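Local atomic coordinates of biotin transporter BioY (Lactococcus lactis subsp. cremoris, PDB entry 4DVE), a protein that binds biotin in the membrane and probably serves as the substrate-specific S component of an energy-coupling factor (ECF) transporter. Residues 75-78 with 79-82; 162-165 with 166-169. All coordinates share one frame; numbering follows the deposited sequence.

Interaction 1 (75-78 with 79-82). With BNG (nonyl beta-D-glucopyranoside), chain G.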
ATOM      1  N   LEU A  75       6.240  -5.862   5.937  1.00 32.16           N
ATOM      2  CA  LEU A  75       5.833  -7.219   5.599  1.00 33.67           C
ATOM      3  C   LEU A  75       6.764  -8.254   6.242  1.00 35.57           C
ATOM      4  O   LEU A  75       6.297  -9.290   6.742  1.00 36.96           O
ATOM      5  CB  LEU A  75       5.780  -7.406   4.069  1.00 33.33           C
ATOM      6  CG  LEU A  75       4.717  -6.612   3.337  1.00 33.18           C
ATOM      7  CD1 LEU A  75       4.859  -6.754   1.807  1.00 35.38           C
ATOM      8  CD2 LEU A  75       3.349  -7.073   3.787  1.00 33.52           C
ATOM      9  N   ALA A  76       8.067  -7.967   6.227  1.00 35.00           N
ATOM     10  CA  ALA A  76       9.056  -8.825   6.868  1.00 37.58           C
ATOM     11  C   ALA A  76       8.750  -8.996   8.372  1.00 39.80           C
ATOM     12  O   ALA A  76       8.830 -10.107   8.923  1.00 39.60           O
ATOM     13  CB  ALA A  76      10.468  -8.273   6.646  1.00 35.16           C
ATOM     14  N   LEU A  77       8.374  -7.901   9.028  1.00 38.65           N
ATOM     15  CA  LEU A  77       7.986  -7.961  10.433  1.00 38.28           C
ATOM     16  C   LEU A  77       6.794  -8.898  10.634  1.00 39.54           C
ATOM     17  O   LEU A  77       6.762  -9.686  11.581  1.00 40.87           O
ATOM     18  CB  LEU A  77       7.705  -6.554  10.981  1.00 37.99           C
ATOM     19  CG  LEU A  77       8.920  -5.647  11.239  1.00 40.27           C
ATOM     20  CD1 LEU A  77       8.477  -4.322  11.826  1.00 41.68           C
ATOM     21  CD2 LEU A  77       9.935  -6.278  12.193  1.00 41.58           C
ATOM     22  N   ALA A  78       5.819  -8.826   9.734  1.00 37.57           N
ATOM     23  CA  ALA A  78       4.663  -9.720   9.798  1.00 39.72           C
ATOM     24  C   ALA A  78       5.100 -11.167   9.561  1.00 40.73           C
ATOM     25  O   ALA A  78       4.680 -12.076  10.292  1.00 43.88           O
ATOM     26  CB  ALA A  78       3.584  -9.297   8.794  1.00 37.58           C
ATOM     27  N   LEU A  79       5.986 -11.369   8.589  1.00 41.43           N
ATOM     28  CA  LEU A  79       6.417 -12.722   8.229  1.00 43.87           C
ATOM     29  C   LEU A  79       7.156 -13.440   9.352  1.00 47.36           C
ATOM     30  O   LEU A  79       7.043 -14.652   9.500  1.00 46.76           O
ATOM     31  CB  LEU A  79       7.270 -12.703   6.977  1.00 43.89           C
ATOM     32  CG  LEU A  79       6.467 -12.473   5.699  1.00 45.46           C
ATOM     33  CD1 LEU A  79       7.335 -11.798   4.634  1.00 44.76           C
ATOM     34  CD2 LEU A  79       5.887 -13.804   5.218  1.00 47.97           C
ATOM     35  N   ILE A  80       7.933 -12.700  10.137  1.00 48.26           N
ATOM     36  CA  ILE A  80       8.668 -13.330  11.216  1.00 49.74           C
ATOM     37  C   ILE A  80       7.826 -13.453  12.478  1.00 48.83           C
ATOM     38  O   ILE A  80       8.260 -14.073  13.425  1.00 50.59           O
ATOM     39  CB  ILE A  80      10.002 -12.618  11.504  1.00 52.42           C
ATOM     40  CG1 ILE A  80       9.778 -11.236  12.129  1.00 51.57           C
ATOM     41  CG2 ILE A  80      10.801 -12.495  10.208  1.00 54.37           C
ATOM     42  CD1 ILE A  80      11.044 -10.405  12.133  1.00 55.57           C
ATOM     43  N   GLY A  81       6.638 -12.850  12.511  1.00 46.69           N
ATOM     44  CA  GLY A  81       5.710 -13.125  13.603  1.00 47.07           C
ATOM     45  C   GLY A  81       5.226 -11.967  14.443  1.00 46.10           C
ATOM     46  O   GLY A  81       4.469 -12.183  15.372  1.00 47.49           O
ATOM     47  N   LEU A  82       5.657 -10.737  14.165  1.00 46.10           N
ATOM     48  CA  LEU A  82       5.136  -9.613  14.951  1.00 45.77           C
ATOM     49  C   LEU A  82       3.709  -9.321  14.512  1.00 44.21           C
ATOM     50  O   LEU A  82       3.386  -9.404  13.316  1.00 43.53           O
ATOM     51  CB  LEU A  82       6.004  -8.362  14.835  1.00 46.71           C
ATOM     52  CG  LEU A  82       7.375  -8.377  15.505  1.00 49.77           C
ATOM     53  CD1 LEU A  82       7.985  -6.993  15.332  1.00 50.92           C
ATOM     54  CD2 LEU A  82       7.328  -8.774  16.990  1.00 51.56           C
TER
HETATM   55  C1  BNG G 204       1.480 -12.854  18.717  0.50 55.24           C
HETATM   56  C2  BNG G 204       0.046 -12.603  19.168  0.50 55.52           C
HETATM   57  C3  BNG G 204      -0.933 -13.463  18.378  0.50 55.91           C
HETATM   58  C4  BNG G 204      -0.672 -13.353  16.880  0.50 55.84           C
HETATM   59  C5  BNG G 204       0.806 -13.558  16.567  0.50 54.99           C
HETATM   60  C6  BNG G 204       1.078 -13.371  15.079  0.50 54.55           C
HETATM   61  C1' BNG G 204       3.707 -12.432  19.382  0.50 52.02           C
HETATM   62  C2' BNG G 204       4.651 -11.262  19.630  0.50 52.73           C
HETATM   63  C3' BNG G 204       3.959 -10.159  20.422  0.50 53.69           C
HETATM   64  C4' BNG G 204       4.978  -9.229  21.068  0.50 54.89           C
HETATM   65  C5' BNG G 204       4.302  -7.986  21.635  0.50 53.58           C
HETATM   66  C6' BNG G 204       4.058  -6.951  20.543  0.50 54.53           C
HETATM   67  C7' BNG G 204       2.847  -6.086  20.870  0.50 57.26           C
HETATM   68  C8' BNG G 204       2.193  -6.533  22.173  0.50 60.27           C
HETATM   69  C9' BNG G 204       3.187  -6.505  23.314  0.50 61.45           C
HETATM   70  O1  BNG G 204       2.358 -11.969  19.409  0.50 52.38           O
HETATM   71  O2  BNG G 204      -0.075 -12.902  20.563  0.50 60.14           O
HETATM   72  O3  BNG G 204      -2.272 -13.045  18.662  0.50 55.53           O
HETATM   73  O4  BNG G 204      -1.449 -14.336  16.187  0.50 55.16           O
HETATM   74  O5  BNG G 204       1.584 -12.625  17.314  0.50 55.95           O
HETATM   75  O6  BNG G 204       2.380 -13.880  14.765  0.50 54.79           O

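Interaction 2 (162-165 with 166-169). With BTN (biotin), chain D.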
ATOM      1  N   SER A 162     -15.770 -14.171  -6.128  1.00 39.30           N
ATOM      2  CA  SER A 162     -14.711 -13.438  -5.452  1.00 39.38           C
ATOM      3  C   SER A 162     -14.556 -12.031  -6.049  1.00 38.24           C
ATOM      4  O   SER A 162     -14.487 -11.041  -5.310  1.00 37.16           O
ATOM      5  CB  SER A 162     -13.395 -14.202  -5.573  1.00 39.01           C
ATOM      6  OG  SER A 162     -12.385 -13.526  -4.859  1.00 39.22           O
ATOM      7  N   LEU A 163     -14.530 -11.946  -7.381  1.00 37.35           N
ATOM      8  CA  LEU A 163     -14.350 -10.666  -8.046  1.00 39.49           C
ATOM      9  C   LEU A 163     -15.491  -9.690  -7.736  1.00 39.95           C
ATOM     10  O   LEU A 163     -15.252  -8.515  -7.422  1.00 40.89           O
ATOM     11  CB  LEU A 163     -14.228 -10.859  -9.562  1.00 41.49           C
ATOM     12  CG  LEU A 163     -12.920 -11.492 -10.018  1.00 41.29           C
ATOM     13  CD1 LEU A 163     -13.080 -11.974 -11.477  1.00 42.75           C
ATOM     14  CD2 LEU A 163     -11.778 -10.486  -9.870  1.00 37.85           C
ATOM     15  N   ILE A 164     -16.716 -10.181  -7.805  1.00 41.57           N
ATOM     16  CA  ILE A 164     -17.891  -9.366  -7.489  1.00 44.26           C
ATOM     17  C   ILE A 164     -17.953  -8.940  -6.012  1.00 41.33           C
ATOM     18  O   ILE A 164     -18.275  -7.777  -5.706  1.00 40.69           O
ATOM     19  CB  ILE A 164     -19.195 -10.089  -7.878  1.00 46.31           C
ATOM     20  CG1 ILE A 164     -19.318 -10.162  -9.398  1.00 50.18           C
ATOM     21  CG2 ILE A 164     -20.399  -9.357  -7.305  1.00 48.18           C
ATOM     22  CD1 ILE A 164     -20.502 -11.010  -9.865  1.00 55.39           C
ATOM     23  N   SER A 165     -17.623  -9.863  -5.115  1.00 38.67           N
ATOM     24  CA  SER A 165     -17.594  -9.588  -3.676  1.00 38.48           C
ATOM     25  C   SER A 165     -16.571  -8.491  -3.335  1.00 37.29           C
ATOM     26  O   SER A 165     -16.776  -7.698  -2.401  1.00 35.85           O
ATOM     27  CB  SER A 165     -17.261 -10.860  -2.880  1.00 39.89           C
ATOM     28  OG  SER A 165     -18.261 -11.837  -3.056  1.00 41.13           O
ATOM     29  N   ASN A 166     -15.498  -8.435  -4.107  1.00 34.98           N
ATOM     30  CA  ASN A 166     -14.477  -7.421  -3.904  1.00 37.28           C
ATOM     31  C   ASN A 166     -14.896  -5.994  -4.238  1.00 36.60           C
ATOM     32  O   ASN A 166     -14.223  -5.055  -3.851  1.00 35.92           O
ATOM     33  CB  ASN A 166     -13.191  -7.795  -4.630  1.00 38.92           C
ATOM     34  CG  ASN A 166     -12.305  -8.671  -3.761  1.00 38.87           C
ATOM     35  OD1 ASN A 166     -12.579  -9.880  -3.541  1.00 42.61           O
ATOM     36  ND2 ASN A 166     -11.315  -8.063  -3.183  1.00 32.83           N
ATOM     37  N   LEU A 167     -16.028  -5.834  -4.917  1.00 36.17           N
ATOM     38  CA  LEU A 167     -16.596  -4.515  -5.151  1.00 38.27           C
ATOM     39  C   LEU A 167     -16.927  -3.793  -3.842  1.00 37.85           C
ATOM     40  O   LEU A 167     -16.853  -2.557  -3.779  1.00 39.54           O
ATOM     41  CB  LEU A 167     -17.840  -4.626  -6.035  1.00 41.78           C
ATOM     42  CG  LEU A 167     -17.572  -5.036  -7.499  1.00 42.92           C
ATOM     43  CD1 LEU A 167     -18.875  -5.323  -8.280  1.00 46.23           C
ATOM     44  CD2 LEU A 167     -16.729  -3.975  -8.191  1.00 43.64           C
ATOM     45  N   VAL A 168     -17.237  -4.557  -2.797  1.00 36.79           N
ATOM     46  CA  VAL A 168     -17.422  -4.026  -1.445  1.00 38.64           C
ATOM     47  C   VAL A 168     -16.246  -3.163  -0.956  1.00 38.35           C
ATOM     48  O   VAL A 168     -16.471  -2.272  -0.142  1.00 37.57           O
ATOM     49  CB  VAL A 168     -17.687  -5.144  -0.388  1.00 40.86           C
ATOM     50  CG1 VAL A 168     -16.390  -5.836   0.072  1.00 39.51           C
ATOM     51  CG2 VAL A 168     -18.428  -4.601   0.806  1.00 42.70           C
ATOM     52  N   PHE A 169     -15.026  -3.443  -1.439  1.00 34.19           N
ATOM     53  CA  PHE A 169     -13.827  -2.696  -1.029  1.00 33.68           C
ATOM     54  C   PHE A 169     -13.614  -1.389  -1.772  1.00 34.65           C
ATOM     55  O   PHE A 169     -12.834  -0.550  -1.301  1.00 34.21           O
ATOM     56  CB  PHE A 169     -12.561  -3.550  -1.134  1.00 31.65           C
ATOM     57  CG  PHE A 169     -12.615  -4.790  -0.300  1.00 30.89           C
ATOM     58  CD1 PHE A 169     -12.948  -4.720   1.055  1.00 31.77           C
ATOM     59  CD2 PHE A 169     -12.398  -6.029  -0.874  1.00 30.18           C
ATOM     60  CE1 PHE A 169     -13.071  -5.878   1.817  1.00 32.58           C
ATOM     61  CE2 PHE A 169     -12.499  -7.180  -0.118  1.00 30.91           C
ATOM     62  CZ  PHE A 169     -12.847  -7.112   1.231  1.00 30.84           C
TER
HETATM   63  C11 BTN D 201      -4.578  -8.768   6.369  1.00 46.68           C
HETATM   64  O11 BTN D 201      -4.318  -7.994   7.318  1.00 51.06           O
HETATM   65  O12 BTN D 201      -4.628  -9.991   6.565  1.00 50.93           O
HETATM   66  C10 BTN D 201      -4.819  -8.235   4.944  1.00 39.01           C
HETATM   67  C9  BTN D 201      -6.247  -7.733   4.719  1.00 35.45           C
HETATM   68  C8  BTN D 201      -6.437  -7.277   3.253  1.00 32.37           C
HETATM   69  C7  BTN D 201      -7.747  -6.492   3.079  1.00 30.76           C
HETATM   70  C2  BTN D 201      -7.952  -5.995   1.659  1.00 31.08           C
HETATM   71  S1  BTN D 201      -6.740  -4.730   1.237  0.99 30.51           S
HETATM   72  C6  BTN D 201      -7.739  -4.186  -0.131  1.00 29.89           C
HETATM   73  C5  BTN D 201      -9.226  -4.344   0.275  1.00 28.81           C
HETATM   74  N1  BTN D 201      -9.722  -3.140   0.890  1.00 28.24           N
HETATM   75  C3  BTN D 201     -10.037  -3.302   2.172  1.00 30.27           C
HETATM   76  O3  BTN D 201     -10.490  -2.431   2.916  1.00 31.45           O
HETATM   77  N2  BTN D 201      -9.794  -4.582   2.504  1.00 29.37           N
HETATM   78  C4  BTN D 201      -9.319  -5.376   1.400  1.00 27.64           C

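Interaction 1 (75-78 with 79-82)
Backbone bonds from L75-A78 to L79-L82 close helix 52-80. Two are regular i to i+4 bonds: L79 N meets L75 O at 2.8 Å, and I80 N meets A76 O at 3.0 Å. At the next step the pattern changes. L77 O takes L82 N at 3.0 Å as its i+5 donor, plus a weak bond from G81 N, which also makes a weak bond to A78 O. With the positive phi of G81 (122°), this is a Schellman motif; at these angles a side chain would jam against the I80 carbonyl.

The apolar contacts follow the same turn. L77 CD2 touches L82 CD1 at 3.8 Å, the two leucines crossing obliquely, and lies 4.3 Å from I80 CD1. I80 sets CG1 between its backbone N and carbonyl carbon (chi1 70°), which brings CG1 to 3.4 Å from L77 O. On another side, A78 packs on V84, L85 and F95 of the following loop.

Two polar contacts leave the turn: A78 is backbone hydrogen-bonded to G91, and O6 of nonyl glucoside donates to G81 O at 2.8 Å. The reversal thus gives the L77 carbonyl a good donor in L82 N and the A78 carbonyl a weak one in G81 N, and leaves the G81 carbonyl bonded to a detergent sugar.

Interaction 2 (162-165 with 166-169)
V168 and S165 meet at the turn that leads to the biotin site: V168 CG1 lies 3.1 Å from S165 O, while V168 N bonds to the same oxygen. The CG1 methyl stands between the backbone N and carbonyl carbon of V168 (chi1 81°), and this rotation also lays it over the centre of the F169 ring, 3.6 Å above the plane. Biotin covers the opposite face, its C4 likewise 3.6 Å above the ring centre, and F169 CD1 comes to 3.4 Å from biotin C3 in the ureido ring. The phenyl ring is therefore sandwiched between a methyl group and the ligand. With an alanine here, the ureido ring would probably lose the flat apolar surface it lies against, and V168 CG1 would be left without its aromatic partner.

Further out, the backbone bonds of the turn hold the residue that carries the ring. F169 N bonds to N166 O, L167 N reaches I164 O at 3.1 Å, and N166 N meets S162 O at 3.0 Å. S162 OG is hydrogen-bonded to A148 O of helix 128-155, and S165 OG to T161 O one turn back. The i to i+3 bonds of L167, V168 and F169 tighten the turn that links helix 159-165 to helix 170-189, with F169 forming an aromatic wall of the biotin pocket.

Interactions 1 and 2 lie in series along the chain, their centres 27 Å apart and their nearest atoms about 16 Å apart, without touching. Both occur where a helix ends, and both have a bound ligand beside the turn, but they stand differently to biotin. Residues 162-169 reach it directly through F169, which shares the pocket with S99, P47, I49 and D173, hydrogen-bonding partners of the ligand. Residues 75-82 are one step removed: the A78 side chain is about 8 Å from biotin, between nearest atoms, and touches L85, itself a pocket residue. Detergent lies beside that turn too, the L77 side chain being about 4 Å from a second nonyl glucoside, again between nearest atoms.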